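Local coordinates for protein tyrocidine synthetase 3 (Brevibacillus brevis, PDB 2JGP) that takes part in making the antibiotic tyrocidine as a nonribosomal peptide synthetase, here as a peptidyl carrier domain joined to a peptide bond-forming condensation domain, at residues A145-L150 against G231-E236; L240-V245 against T443-T448; L289-T294 against S485-E490; V339-Y344 against E493-H498. All coordinates share one frame; numbering follows the deposited sequence.

Contact 1 of 4, residues A145-L150 against G231-E236; sequences ARHESL and GILLAE
Arg146 and His147, at the end of helix 133-146, both close on the carboxylate of Glu236 in helix 227-241. His147 meets it tip to tip: NE2 donates to Glu236 OE1 at 2.7 Å, with the acceptor in the plane of the imidazole and the bond arriving on the syn side, 30° out of the carboxylate plane. Arg146 comes across Glu236 at about a right angle and grips it side-on, NE to OE1 at 2.9 Å and NH2 to OE2 at 3.2 Å, a salt bridge in which both oxygens are approached from above the carboxylate plane. The two donors of OE1 arrive from opposite faces of that plane, and the two-point grip limits rotation of the group. Arg146, with CG anti to the backbone N (chi1 173°), also lays CG over the centre of one His147 face, 3.8 Å above the plane, while its NH1 donates a hydrogen bond to Pro247 O.

The apolar part is looser. Leu233 CD1 lies 3.8 Å from His147 CD2, but Leu150 CD1 stays 4.5 Å from Leu233 CD1, and Ile232 CG2 is equally far from His147 CE1. Val368 packs on both His147 and Leu233. Around this buried polar centre, Arg146 and Ile232 are partly exposed and form the solvent side. The sequence from Arg146 onward matches the conserved RHExLRTxF motif of condensation domains, so the bonds tie that sequence to the helix that follows their HHxxxDG motif.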
loop_
_atom_site.group_PDB
_atom_site.type_symbol
_atom_site.label_atom_id
_atom_site.label_comp_id
_atom_site.label_asym_id
_atom_site.label_seq_id
_atom_site.Cartn_x
_atom_site.Cartn_y
_atom_site.Cartn_z
ATOM N N ALA A 145 7.075 10.551 -22.226
ATOM C CA ALA A 145 6.584 11.922 -22.409
ATOM C C ALA A 145 5.417 12.241 -21.469
ATOM O O ALA A 145 5.323 13.351 -20.941
ATOM C CB ALA A 145 6.161 12.152 -23.861
ATOM N N ARG A 146 4.539 11.262 -21.264
ATOM C CA ARG A 146 3.327 11.443 -20.456
ATOM C C ARG A 146 3.590 11.559 -18.958
ATOM O O ARG A 146 2.969 12.380 -18.279
ATOM C CB ARG A 146 2.357 10.280 -20.710
ATOM C CG ARG A 146 1.129 10.238 -19.809
ATOM C CD ARG A 146 0.181 9.139 -20.279
ATOM N NE ARG A 146 -0.896 8.866 -19.328
ATOM C CZ ARG A 146 -1.970 9.635 -19.167
ATOM N NH1 ARG A 146 -2.104 10.763 -19.849
ATOM N NH2 ARG A 146 -2.898 9.285 -18.292
ATOM N N HIS A 147 4.486 10.723 -18.443
ATOM C CA HIS A 147 4.685 10.593 -17.001
ATOM C C HIS A 147 5.987 11.250 -16.556
ATOM O O HIS A 147 7.067 10.757 -16.871
ATOM C CB HIS A 147 4.677 9.110 -16.613
ATOM C CG HIS A 147 3.358 8.439 -16.830
ATOM N ND1 HIS A 147 2.225 8.782 -16.122
ATOM C CD2 HIS A 147 2.984 7.457 -17.682
ATOM C CE1 HIS A 147 1.213 8.037 -16.527
ATOM N NE2 HIS A 147 1.646 7.223 -17.472
ATOM N N GLU A 148 5.879 12.362 -15.821
ATOM C CA GLU A 148 7.051 13.131 -15.392
ATOM C C GLU A 148 8.032 12.306 -14.577
ATOM O O GLU A 148 9.234 12.589 -14.588
ATOM C CB GLU A 148 6.656 14.364 -14.568
ATOM C CG GLU A 148 6.281 15.573 -15.382
ATOM C CD GLU A 148 6.138 16.845 -14.551
ATOM O OE1 GLU A 148 6.167 16.784 -13.299
ATOM O OE2 GLU A 148 5.981 17.915 -15.172
ATOM N N SER A 149 7.529 11.310 -13.853
ATOM C CA SER A 149 8.402 10.435 -13.073
ATOM C C SER A 149 9.396 9.686 -13.968
ATOM O O SER A 149 10.506 9.374 -13.540
ATOM C CB SER A 149 7.584 9.454 -12.235
ATOM O OG SER A 149 6.933 10.138 -11.170
ATOM N N LEU A 150 9.002 9.414 -15.209
ATOM C CA LEU A 150 9.898 8.771 -16.178
ATOM C C LEU A 150 10.875 9.753 -16.847
ATOM O O LEU A 150 11.697 9.347 -17.681
ATOM C CB LEU A 150 9.084 8.037 -17.253
ATOM C CG LEU A 150 8.173 6.916 -16.740
ATOM C CD1 LEU A 150 7.503 6.202 -17.904
ATOM C CD2 LEU A 150 8.950 5.925 -15.855
ATOM N N GLY A 231 1.213 -1.210 -12.791
ATOM C CA GLY A 231 -0.073 -1.594 -13.370
ATOM C C GLY A 231 -0.573 -0.550 -14.352
ATOM O O GLY A 231 -1.028 -0.885 -15.446
ATOM N N ILE A 232 -0.470 0.716 -13.956
ATOM C CA ILE A 232 -0.837 1.853 -14.804
ATOM C C ILE A 232 0.002 1.854 -16.083
ATOM O O ILE A 232 -0.537 1.927 -17.188
ATOM C CB ILE A 232 -0.659 3.203 -14.038
ATOM C CG1 ILE A 232 -1.649 3.298 -12.875
ATOM C CG2 ILE A 232 -0.878 4.403 -14.956
ATOM C CD1 ILE A 232 -1.407 4.484 -11.972
ATOM N N LEU A 233 1.319 1.743 -15.921
ATOM C CA LEU A 233 2.256 1.687 -17.051
ATOM C C LEU A 233 1.938 0.563 -18.041
ATOM O O LEU A 233 1.969 0.776 -19.260
ATOM C CB LEU A 233 3.689 1.520 -16.533
ATOM C CG LEU A 233 4.618 2.745 -16.442
ATOM C CD1 LEU A 233 3.913 4.070 -16.317
ATOM C CD2 LEU A 233 5.624 2.542 -15.316
ATOM N N LEU A 234 1.628 -0.625 -17.524
ATOM C CA LEU A 234 1.244 -1.757 -18.376
ATOM C C LEU A 234 -0.046 -1.483 -19.149
ATOM O O LEU A 234 -0.109 -1.698 -20.367
ATOM C CB LEU A 234 1.072 -3.032 -17.540
ATOM C CG LEU A 234 0.619 -4.292 -18.300
ATOM C CD1 LEU A 234 1.492 -4.574 -19.516
ATOM C CD2 LEU A 234 0.608 -5.492 -17.365
ATOM N N ALA A 235 -1.077 -1.037 -18.433
ATOM C CA ALA A 235 -2.378 -0.762 -19.032
ATOM C C ALA A 235 -2.258 0.301 -20.109
ATOM O O ALA A 235 -2.806 0.148 -21.198
ATOM C CB ALA A 235 -3.384 -0.317 -17.963
ATOM N N GLU A 236 -1.525 1.367 -19.807
ATOM C CA GLU A 236 -1.398 2.495 -20.726
ATOM C C GLU A 236 -0.489 2.184 -21.911
ATOM O O GLU A 236 -0.689 2.718 -23.000
ATOM C CB GLU A 236 -0.922 3.743 -19.987
ATOM C CG GLU A 236 -1.944 4.250 -18.983
ATOM C CD GLU A 236 -1.614 5.611 -18.433
ATOM O OE1 GLU A 236 -0.504 6.108 -18.696
ATOM O OE2 GLU A 236 -2.467 6.183 -17.725
#

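Contact 2 of 4, residues L240-V245 against T443-T448; sequences LYQGDV and TLPECT
Tyr241 and Leu444 make the buried apolar half of this contact. The Tyr241 side chain, with CG anti to the backbone N (chi1 -173°), crosses Leu444 at about a right angle, and Leu444 CD2 sits obliquely against the ring, 3.7 Å from Tyr241 CD2 and 4.0 Å from Tyr241 CE2. A second, more exposed packing pair lies beside it: the extended Gln242 chain passes Pro445, and its CG comes within 3.7 Å of Pro445 CD.

The contact joins the end of helix 227-241 to the turn leading into strand 447-451. That strand forms one edge of the sheet that also holds 123-129, although strands 430-435 and 465-471 on either side of it in sequence belong to another sheet, a crossover between the two acyltransferase-like halves of the condensation domain.

No hydrogen bond spans the segments. The Gln242 amide NE2 stays 4.3 Å from Thr443 O. Tyr241 OH bonds to Glu132 N. Leu444 N donates to Cys447 O at 3.0 Å, closing the turn that presents Leu444 and Pro445. On the helix side, Gly243 has a positive phi (88°) in a Schellman motif, and its N bonds to Leu240 O.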
loop_
_atom_site.group_PDB
_atom_site.type_symbol
_atom_site.label_atom_id
_atom_site.label_comp_id
_atom_site.label_asym_id
_atom_site.label_seq_id
_atom_site.Cartn_x
_atom_site.Cartn_y
_atom_site.Cartn_z
ATOM N N LEU A 240 -1.710 2.688 -25.604
ATOM C CA LEU A 240 -0.893 3.503 -26.515
ATOM C C LEU A 240 -0.440 2.730 -27.754
ATOM O O LEU A 240 -0.431 3.282 -28.856
ATOM C CB LEU A 240 0.324 4.082 -25.790
ATOM C CG LEU A 240 0.017 5.205 -24.794
ATOM C CD1 LEU A 240 1.222 5.461 -23.889
ATOM C CD2 LEU A 240 -0.422 6.481 -25.509
ATOM N N TYR A 241 -0.075 1.460 -27.573
ATOM C CA TYR A 241 0.276 0.586 -28.696
ATOM C C TYR A 241 -0.886 0.463 -29.691
ATOM O O TYR A 241 -0.666 0.388 -30.901
ATOM C CB TYR A 241 0.688 -0.804 -28.198
ATOM C CG TYR A 241 1.217 -1.723 -29.287
ATOM C CD1 TYR A 241 2.588 -1.852 -29.515
ATOM C CD2 TYR A 241 0.347 -2.466 -30.087
ATOM C CE1 TYR A 241 3.076 -2.694 -30.512
ATOM C CE2 TYR A 241 0.826 -3.306 -31.083
ATOM C CZ TYR A 241 2.192 -3.417 -31.290
ATOM O OH TYR A 241 2.669 -4.255 -32.278
ATOM N N GLN A 242 -2.114 0.443 -29.173
ATOM C CA GLN A 242 -3.318 0.397 -30.008
ATOM C C GLN A 242 -3.684 1.765 -30.595
ATOM O O GLN A 242 -4.597 1.860 -31.417
ATOM C CB GLN A 242 -4.508 -0.127 -29.199
ATOM C CG GLN A 242 -4.345 -1.547 -28.661
ATOM C CD GLN A 242 -5.408 -1.899 -27.629
ATOM O OE1 GLN A 242 -6.522 -1.373 -27.665
ATOM N NE2 GLN A 242 -5.071 -2.794 -26.711
ATOM N N GLY A 243 -2.990 2.816 -30.162
ATOM C CA GLY A 243 -3.213 4.167 -30.671
ATOM C C GLY A 243 -4.294 4.940 -29.931
ATOM O O GLY A 243 -4.791 5.947 -30.436
ATOM N N ASP A 244 -4.649 4.482 -28.731
ATOM C CA ASP A 244 -5.678 5.145 -27.928
ATOM C C ASP A 244 -5.159 6.451 -27.343
ATOM O O ASP A 244 -3.957 6.624 -27.163
ATOM C CB ASP A 244 -6.166 4.231 -26.796
ATOM C CG ASP A 244 -6.962 3.037 -27.304
ATOM O OD1 ASP A 244 -7.420 3.062 -28.464
ATOM O OD2 ASP A 244 -7.138 2.071 -26.533
ATOM N N VAL A 245 -6.084 7.366 -27.067
ATOM C CA VAL A 245 -5.764 8.642 -26.436
ATOM C C VAL A 245 -6.088 8.533 -24.952
ATOM O O VAL A 245 -7.192 8.137 -24.580
ATOM C CB VAL A 245 -6.577 9.795 -27.052
ATOM C CG1 VAL A 245 -6.130 11.131 -26.477
ATOM C CG2 VAL A 245 -6.440 9.790 -28.570
ATOM N N THR A 443 -4.512 -9.090 -23.391
ATOM C CA THR A 443 -4.634 -9.177 -24.858
ATOM C C THR A 443 -4.437 -7.871 -25.639
ATOM O O THR A 443 -4.662 -6.769 -25.134
ATOM C CB THR A 443 -5.986 -9.817 -25.304
ATOM O OG1 THR A 443 -7.064 -8.892 -25.106
ATOM C CG2 THR A 443 -6.261 -11.108 -24.538
ATOM N N LEU A 444 -4.012 -8.041 -26.891
ATOM C CA LEU A 444 -3.856 -6.962 -27.864
ATOM C C LEU A 444 -4.617 -7.353 -29.136
ATOM O O LEU A 444 -5.057 -8.499 -29.258
ATOM C CB LEU A 444 -2.371 -6.747 -28.172
ATOM C CG LEU A 444 -1.692 -5.574 -27.463
ATOM C CD1 LEU A 444 -1.757 -5.748 -25.958
ATOM C CD2 LEU A 444 -0.249 -5.439 -27.929
ATOM N N PRO A 445 -4.789 -6.407 -30.082
ATOM C CA PRO A 445 -5.477 -6.738 -31.336
ATOM C C PRO A 445 -4.928 -7.975 -32.059
ATOM O O PRO A 445 -5.707 -8.829 -32.487
ATOM C CB PRO A 445 -5.274 -5.478 -32.199
ATOM C CG PRO A 445 -4.250 -4.652 -31.487
ATOM C CD PRO A 445 -4.397 -4.988 -30.046
ATOM N N GLU A 446 -3.605 -8.066 -32.181
ATOM C CA GLU A 446 -2.958 -9.151 -32.924
ATOM C C GLU A 446 -2.074 -10.043 -32.044
ATOM O O GLU A 446 -1.373 -10.915 -32.561
ATOM C CB GLU A 446 -2.113 -8.562 -34.062
ATOM C CG GLU A 446 -2.901 -7.745 -35.091
ATOM C CD GLU A 446 -3.560 -8.595 -36.171
ATOM O OE1 GLU A 446 -3.636 -9.832 -36.017
ATOM O OE2 GLU A 446 -4.005 -8.015 -37.184
ATOM N N CYS A 447 -2.110 -9.836 -30.727
ATOM C CA CYS A 447 -1.224 -10.552 -29.803
ATOM C C CYS A 447 -1.924 -10.992 -28.519
ATOM O O CYS A 447 -3.027 -10.539 -28.210
ATOM C CB CYS A 447 -0.023 -9.674 -29.441
ATOM S SG CYS A 447 1.102 -9.338 -30.807
ATOM N N THR A 448 -1.261 -11.883 -27.784
ATOM C CA THR A 448 -1.723 -12.342 -26.476
ATOM C C THR A 448 -0.603 -12.179 -25.447
ATOM O O THR A 448 0.524 -12.624 -25.670
ATOM C CB THR A 448 -2.156 -13.818 -26.518
ATOM O OG1 THR A 448 -1.060 -14.632 -26.954
ATOM C CG2 THR A 448 -3.329 -14.004 -27.468
#

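Contact 3 of 4, residues L289-T294 against S485-E490; sequences LPTDFT and SLFTRE
Ser485 meets Phe293 through its backbone, with Ser485 O 3.3 Å from Phe293 CB and obliquely placed to the ring. Leu486 follows with the carbonyl that pins the loop 289-294: its O accepts Asp292 N at 2.7 Å, nearly along the C=O axis, and more weakly Phe293 N at 3.3 Å. Leu486 CB also packs on Thr291 CG2. The ring of Phe487 is wedged against the start of the loop. Its edge atom CE1 approaches Pro290 O in the ring plane at 3.3 Å, Thr291 CG2 lies obliquely to the ring, and Leu289 CD1 stands 4.0 Å from CZ.

Thr488 is the N-cap of helix 489-508. Its backbone N donates to Asp292 OD2 at 2.8 Å in a nearly straight bond (172°) that arrives on the anti side of the carboxylate. Its OG1, held between the backbone N and carbonyl carbon (chi1 65°), caps Thr491 N, while its CG2 packs 3.7 Å from Phe293 CZ. Arg489 and Glu490 turn to other partners, in salt bridges with Asp304 and Arg494. Thr491 OG1 is a further partner of Asp292 OD2. Asp292 thus brings a carboxylate to the beginning of the helix, where the helix dipole would probably favour its negative charge and help keep it ionised.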
loop_
_atom_site.group_PDB
_atom_site.type_symbol
_atom_site.label_atom_id
_atom_site.label_comp_id
_atom_site.label_asym_id
_atom_site.label_seq_id
_atom_site.Cartn_x
_atom_site.Cartn_y
_atom_site.Cartn_z
ATOM N N LEU A 289 7.815 -15.383 17.295
ATOM C CA LEU A 289 7.395 -16.578 16.577
ATOM C C LEU A 289 8.390 -17.691 16.846
ATOM O O LEU A 289 9.593 -17.441 16.903
ATOM C CB LEU A 289 7.332 -16.338 15.069
ATOM C CG LEU A 289 6.119 -15.589 14.535
ATOM C CD1 LEU A 289 6.293 -15.385 13.033
ATOM C CD2 LEU A 289 4.838 -16.344 14.859
ATOM N N PRO A 290 7.890 -18.924 17.014
ATOM C CA PRO A 290 8.807 -20.036 17.154
ATOM C C PRO A 290 9.377 -20.325 15.778
ATOM O O PRO A 290 8.637 -20.334 14.799
ATOM C CB PRO A 290 7.912 -21.175 17.643
ATOM C CG PRO A 290 6.584 -20.864 17.119
ATOM C CD PRO A 290 6.484 -19.362 17.052
ATOM N N THR A 291 10.685 -20.503 15.701
ATOM C CA THR A 291 11.341 -20.738 14.428
ATOM C C THR A 291 11.926 -22.142 14.426
ATOM O O THR A 291 12.276 -22.677 15.481
ATOM C CB THR A 291 12.440 -19.692 14.188
ATOM O OG1 THR A 291 13.389 -19.736 15.262
ATOM C CG2 THR A 291 11.833 -18.299 14.110
ATOM N N ASP A 292 12.015 -22.741 13.243
ATOM C CA ASP A 292 12.599 -24.077 13.093
ATOM C C ASP A 292 14.118 -24.043 13.233
ATOM O O ASP A 292 14.732 -25.022 13.645
ATOM C CB ASP A 292 12.207 -24.678 11.743
ATOM C CG ASP A 292 10.712 -24.934 11.635
ATOM O OD1 ASP A 292 10.143 -25.547 12.563
ATOM O OD2 ASP A 292 10.101 -24.526 10.628
ATOM N N PHE A 293 14.715 -22.912 12.877
ATOM C CA PHE A 293 16.153 -22.721 12.982
ATOM C C PHE A 293 16.401 -21.446 13.769
ATOM O O PHE A 293 15.536 -20.571 13.836
ATOM C CB PHE A 293 16.768 -22.615 11.586
ATOM C CG PHE A 293 16.312 -23.693 10.641
ATOM C CD1 PHE A 293 15.421 -23.406 9.613
ATOM C CD2 PHE A 293 16.758 -24.995 10.793
ATOM C CE1 PHE A 293 14.986 -24.401 8.746
ATOM C CE2 PHE A 293 16.335 -25.995 9.932
ATOM C CZ PHE A 293 15.447 -25.698 8.905
ATOM N N THR A 294 17.578 -21.352 14.365
ATOM C CA THR A 294 17.964 -20.186 15.146
ATOM C C THR A 294 17.997 -18.955 14.254
ATOM O O THR A 294 18.414 -19.032 13.100
ATOM C CB THR A 294 19.361 -20.393 15.785
ATOM O OG1 THR A 294 19.340 -21.556 16.620
ATOM C CG2 THR A 294 19.776 -19.184 16.611
ATOM N N SER A 485 15.703 -19.040 6.293
ATOM C CA SER A 485 16.599 -19.208 7.432
ATOM C C SER A 485 15.863 -19.481 8.751
ATOM O O SER A 485 16.499 -19.846 9.736
ATOM C CB SER A 485 17.467 -17.960 7.588
ATOM O OG SER A 485 16.659 -16.841 7.887
ATOM N N LEU A 486 14.546 -19.309 8.762
ATOM C CA LEU A 486 13.744 -19.420 9.989
ATOM C C LEU A 486 12.728 -20.569 9.993
ATOM O O LEU A 486 12.539 -21.220 11.027
ATOM C CB LEU A 486 13.003 -18.109 10.238
ATOM C CG LEU A 486 13.840 -16.839 10.419
ATOM C CD1 LEU A 486 12.905 -15.655 10.705
ATOM C CD2 LEU A 486 14.866 -17.003 11.526
ATOM N N PHE A 487 12.067 -20.809 8.859
ATOM C CA PHE A 487 10.958 -21.771 8.803
ATOM C C PHE A 487 11.113 -22.797 7.689
ATOM O O PHE A 487 11.629 -22.490 6.610
ATOM C CB PHE A 487 9.614 -21.055 8.618
ATOM C CG PHE A 487 9.408 -19.889 9.545
ATOM C CD1 PHE A 487 9.124 -20.094 10.888
ATOM C CD2 PHE A 487 9.487 -18.585 9.071
ATOM C CE1 PHE A 487 8.926 -19.018 11.742
ATOM C CE2 PHE A 487 9.294 -17.506 9.918
ATOM C CZ PHE A 487 9.010 -17.725 11.256
ATOM N N THR A 488 10.660 -24.018 7.968
ATOM C CA THR A 488 10.569 -25.063 6.960
ATOM C C THR A 488 9.247 -24.899 6.208
ATOM O O THR A 488 8.316 -24.246 6.697
ATOM C CB THR A 488 10.615 -26.473 7.591
ATOM O OG1 THR A 488 9.453 -26.681 8.406
ATOM C CG2 THR A 488 11.862 -26.651 8.445
ATOM N N ARG A 489 9.173 -25.490 5.019
ATOM C CA ARG A 489 7.928 -25.540 4.257
ATOM C C ARG A 489 6.808 -26.193 5.063
ATOM O O ARG A 489 5.669 -25.727 5.035
ATOM C CB ARG A 489 8.135 -26.309 2.951
ATOM C CG ARG A 489 6.862 -26.515 2.140
ATOM C CD ARG A 489 7.178 -26.976 0.731
ATOM N NE ARG A 489 7.892 -25.943 -0.014
ATOM C CZ ARG A 489 7.330 -24.861 -0.554
ATOM N NH1 ARG A 489 6.023 -24.650 -0.452
ATOM N NH2 ARG A 489 8.087 -23.985 -1.208
ATOM N N GLU A 490 7.139 -27.272 5.770
ATOM C CA GLU A 490 6.172 -28.008 6.585
ATOM C C GLU A 490 5.515 -27.095 7.622
ATOM O O GLU A 490 4.286 -27.062 7.738
ATOM C CB GLU A 490 6.857 -29.197 7.275
ATOM C CG GLU A 490 5.960 -30.020 8.196
ATOM C CD GLU A 490 6.724 -31.092 8.961
ATOM O OE1 GLU A 490 7.836 -31.476 8.536
ATOM O OE2 GLU A 490 6.207 -31.557 9.996
#

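Contact 4 of 4, residues V339-Y344 against E493-H498; sequences VLLAKY and ERFSRH
An aromatic cluster of Tyr344, Phe495 and His498 fastens helix 329-345 to helix 489-508 in the C-terminal half of the condensation domain. The short segments cross at 125°, with their axes 10.8 Å apart at closest approach. Phe495, whose CG is anti to the backbone N (chi1 -177°), drives its edge into Tyr344: CD1 stands 3.6 Å above the centre of the tyrosine ring, the centroids are 5.0 Å apart and the planes meet at 77°, a T-shaped stack. Leu340 CD1 lies over a face of the Phe495 ring as a CH-pi contact, though its modelled approach to CZ is too short to be trusted. Leu341 CD2 meets the ring at its edge, 3.9 Å from CZ.

His498 stands rim to rim with Tyr344, but the close approach of the hydroxyl to the imidazole is doubtful; His498 CB packs 4.1 Å from Leu340 CD2. The Arg494 guanidinium turns to Glu490 in a salt bridge. Leu289 packs on Tyr344 from the loop side. With no hydrogen bond between the segments, the pairing rests on dispersion and on the weak electrostatics of the edge-to-face stack, with the Phe495 edge set into the Tyr344 face and Leu340 over one Phe495 face.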
loop_
_atom_site.group_PDB
_atom_site.type_symbol
_atom_site.label_atom_id
_atom_site.label_comp_id
_atom_site.label_asym_id
_atom_site.label_seq_id
_atom_site.Cartn_x
_atom_site.Cartn_y
_atom_site.Cartn_z
ATOM N N VAL A 339 -4.795 -13.140 15.716
ATOM C CA VAL A 339 -5.008 -14.268 16.641
ATOM C C VAL A 339 -4.103 -15.464 16.290
ATOM O O VAL A 339 -3.608 -16.149 17.185
ATOM C CB VAL A 339 -6.511 -14.680 16.818
ATOM C CG1 VAL A 339 -7.399 -14.160 15.703
ATOM C CG2 VAL A 339 -6.668 -16.197 17.005
ATOM N N LEU A 340 -3.862 -15.677 14.997
ATOM C CA LEU A 340 -2.917 -16.697 14.530
ATOM C C LEU A 340 -1.531 -16.455 15.129
ATOM O O LEU A 340 -0.937 -17.352 15.732
ATOM C CB LEU A 340 -2.826 -16.676 13.001
ATOM C CG LEU A 340 -2.391 -17.924 12.209
ATOM C CD1 LEU A 340 -1.472 -17.528 11.070
ATOM C CD2 LEU A 340 -1.763 -19.016 13.044
ATOM N N LEU A 341 -1.032 -15.232 14.964
ATOM C CA LEU A 341 0.282 -14.855 15.488
ATOM C C LEU A 341 0.315 -14.926 17.014
ATOM O O LEU A 341 1.305 -15.369 17.593
ATOM C CB LEU A 341 0.667 -13.442 15.027
ATOM C CG LEU A 341 0.874 -13.213 13.523
ATOM C CD1 LEU A 341 1.145 -11.745 13.255
ATOM C CD2 LEU A 341 1.997 -14.084 12.977
ATOM N N ALA A 342 -0.764 -14.479 17.655
ATOM C CA ALA A 342 -0.877 -14.513 19.114
ATOM C C ALA A 342 -0.730 -15.933 19.665
ATOM O O ALA A 342 -0.083 -16.147 20.693
ATOM C CB ALA A 342 -2.207 -13.912 19.557
ATOM N N LYS A 343 -1.328 -16.897 18.973
ATOM C CA LYS A 343 -1.276 -18.294 19.405
ATOM C C LYS A 343 0.097 -18.922 19.152
ATOM O O LYS A 343 0.622 -19.636 20.008
ATOM C CB LYS A 343 -2.391 -19.105 18.740
ATOM C CG LYS A 343 -3.764 -18.811 19.336
ATOM C CD LYS A 343 -4.860 -19.675 18.736
ATOM C CE LYS A 343 -6.217 -19.293 19.299
ATOM N NZ LYS A 343 -6.295 -19.544 20.765
ATOM N N TYR A 344 0.683 -18.646 17.990
ATOM C CA TYR A 344 2.036 -19.122 17.685
ATOM C C TYR A 344 3.078 -18.498 18.607
ATOM O O TYR A 344 3.946 -19.196 19.133
ATOM C CB TYR A 344 2.396 -18.855 16.214
ATOM C CG TYR A 344 2.088 -20.030 15.327
ATOM C CD1 TYR A 344 0.786 -20.322 14.963
ATOM C CD2 TYR A 344 3.101 -20.883 14.895
ATOM C CE1 TYR A 344 0.491 -21.415 14.167
ATOM C CE2 TYR A 344 2.822 -21.984 14.106
ATOM C CZ TYR A 344 1.514 -22.247 13.744
ATOM O OH TYR A 344 1.234 -23.342 12.954
ATOM N N GLU A 493 3.225 -24.455 5.820
ATOM C CA GLU A 493 1.982 -25.082 5.354
ATOM C C GLU A 493 1.028 -25.339 6.525
ATOM O O GLU A 493 -0.176 -25.151 6.392
ATOM C CB GLU A 493 2.268 -26.367 4.570
ATOM C CG GLU A 493 2.869 -26.099 3.185
ATOM C CD GLU A 493 3.255 -27.361 2.429
ATOM O OE1 GLU A 493 3.222 -28.465 3.017
ATOM O OE2 GLU A 493 3.606 -27.243 1.236
ATOM N N ARG A 494 1.568 -25.736 7.675
ATOM C CA ARG A 494 0.761 -25.940 8.882
ATOM C C ARG A 494 0.239 -24.613 9.445
ATOM O O ARG A 494 -0.906 -24.537 9.897
ATOM C CB ARG A 494 1.571 -26.684 9.952
ATOM C CG ARG A 494 0.781 -27.022 11.211
ATOM C CD ARG A 494 1.614 -27.799 12.226
ATOM N NE ARG A 494 2.030 -29.105 11.706
ATOM C CZ ARG A 494 3.257 -29.429 11.298
ATOM N NH1 ARG A 494 4.260 -28.557 11.342
ATOM N NH2 ARG A 494 3.485 -30.656 10.844
ATOM N N PHE A 495 1.101 -23.596 9.426
ATOM C CA PHE A 495 0.762 -22.219 9.804
ATOM C C PHE A 495 -0.448 -21.725 9.016
ATOM O O PHE A 495 -1.367 -21.132 9.580
ATOM C CB PHE A 495 1.989 -21.331 9.529
ATOM C CG PHE A 495 1.835 -19.881 9.923
ATOM C CD1 PHE A 495 1.922 -19.491 11.253
ATOM C CD2 PHE A 495 1.679 -18.898 8.950
ATOM C CE1 PHE A 495 1.821 -18.148 11.610
ATOM C CE2 PHE A 495 1.577 -17.555 9.294
ATOM C CZ PHE A 495 1.655 -17.178 10.629
ATOM N N SER A 496 -0.441 -21.990 7.712
ATOM C CA SER A 496 -1.531 -21.588 6.820
ATOM C C SER A 496 -2.838 -22.331 7.116
ATOM O O SER A 496 -3.902 -21.714 7.157
ATOM C CB SER A 496 -1.129 -21.813 5.362
ATOM O OG SER A 496 0.068 -21.117 5.054
ATOM N N ARG A 497 -2.755 -23.648 7.315
ATOM C CA ARG A 497 -3.918 -24.454 7.696
ATOM C C ARG A 497 -4.514 -23.960 9.010
ATOM O O ARG A 497 -5.731 -23.943 9.172
ATOM C CB ARG A 497 -3.549 -25.940 7.837
ATOM C CG ARG A 497 -3.120 -26.623 6.540
ATOM C CD ARG A 497 -3.147 -28.149 6.659
ATOM N NE ARG A 497 -2.177 -28.666 7.631
ATOM C CZ ARG A 497 -0.883 -28.881 7.387
ATOM N NH1 ARG A 497 -0.356 -28.630 6.190
ATOM N NH2 ARG A 497 -0.102 -29.352 8.355
ATOM N N HIS A 498 -3.649 -23.568 9.947
ATOM C CA HIS A 498 -4.101 -23.028 11.226
ATOM C C HIS A 498 -4.842 -21.702 11.057
ATOM O O HIS A 498 -5.801 -21.434 11.781
ATOM C CB HIS A 498 -2.936 -22.880 12.210
ATOM C CG HIS A 498 -2.464 -24.181 12.785
ATOM N ND1 HIS A 498 -3.200 -25.343 12.705
ATOM C CD2 HIS A 498 -1.342 -24.496 13.472
ATOM C CE1 HIS A 498 -2.541 -26.323 13.300
ATOM N NE2 HIS A 498 -1.411 -25.834 13.777
#

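Overall arrangement
Contacts 1 and 2 share helix 227-241, and their centres lie 15 Å apart. Contacts 3 and 4, with centres 13 Å apart, share helix 489-508 and touch directly where Pro290 and Leu289 pack on Tyr344. The two pairs stand 40 to 47 Å apart between centres, one in each half of the condensation domain. Contact 1 is buried and relies on a charged, hydrogen-bonded centre; contact 2, farther along the same helix, is partly buried and purely van der Waals across its segments. Contacts 3 and 4 are both partly buried: contact 3 uses backbone bonds and an Asp292 carboxylate at the start of helix 489-508, whereas contact 4 joins two helices through rings and aliphatic groups without hydrogen bonds.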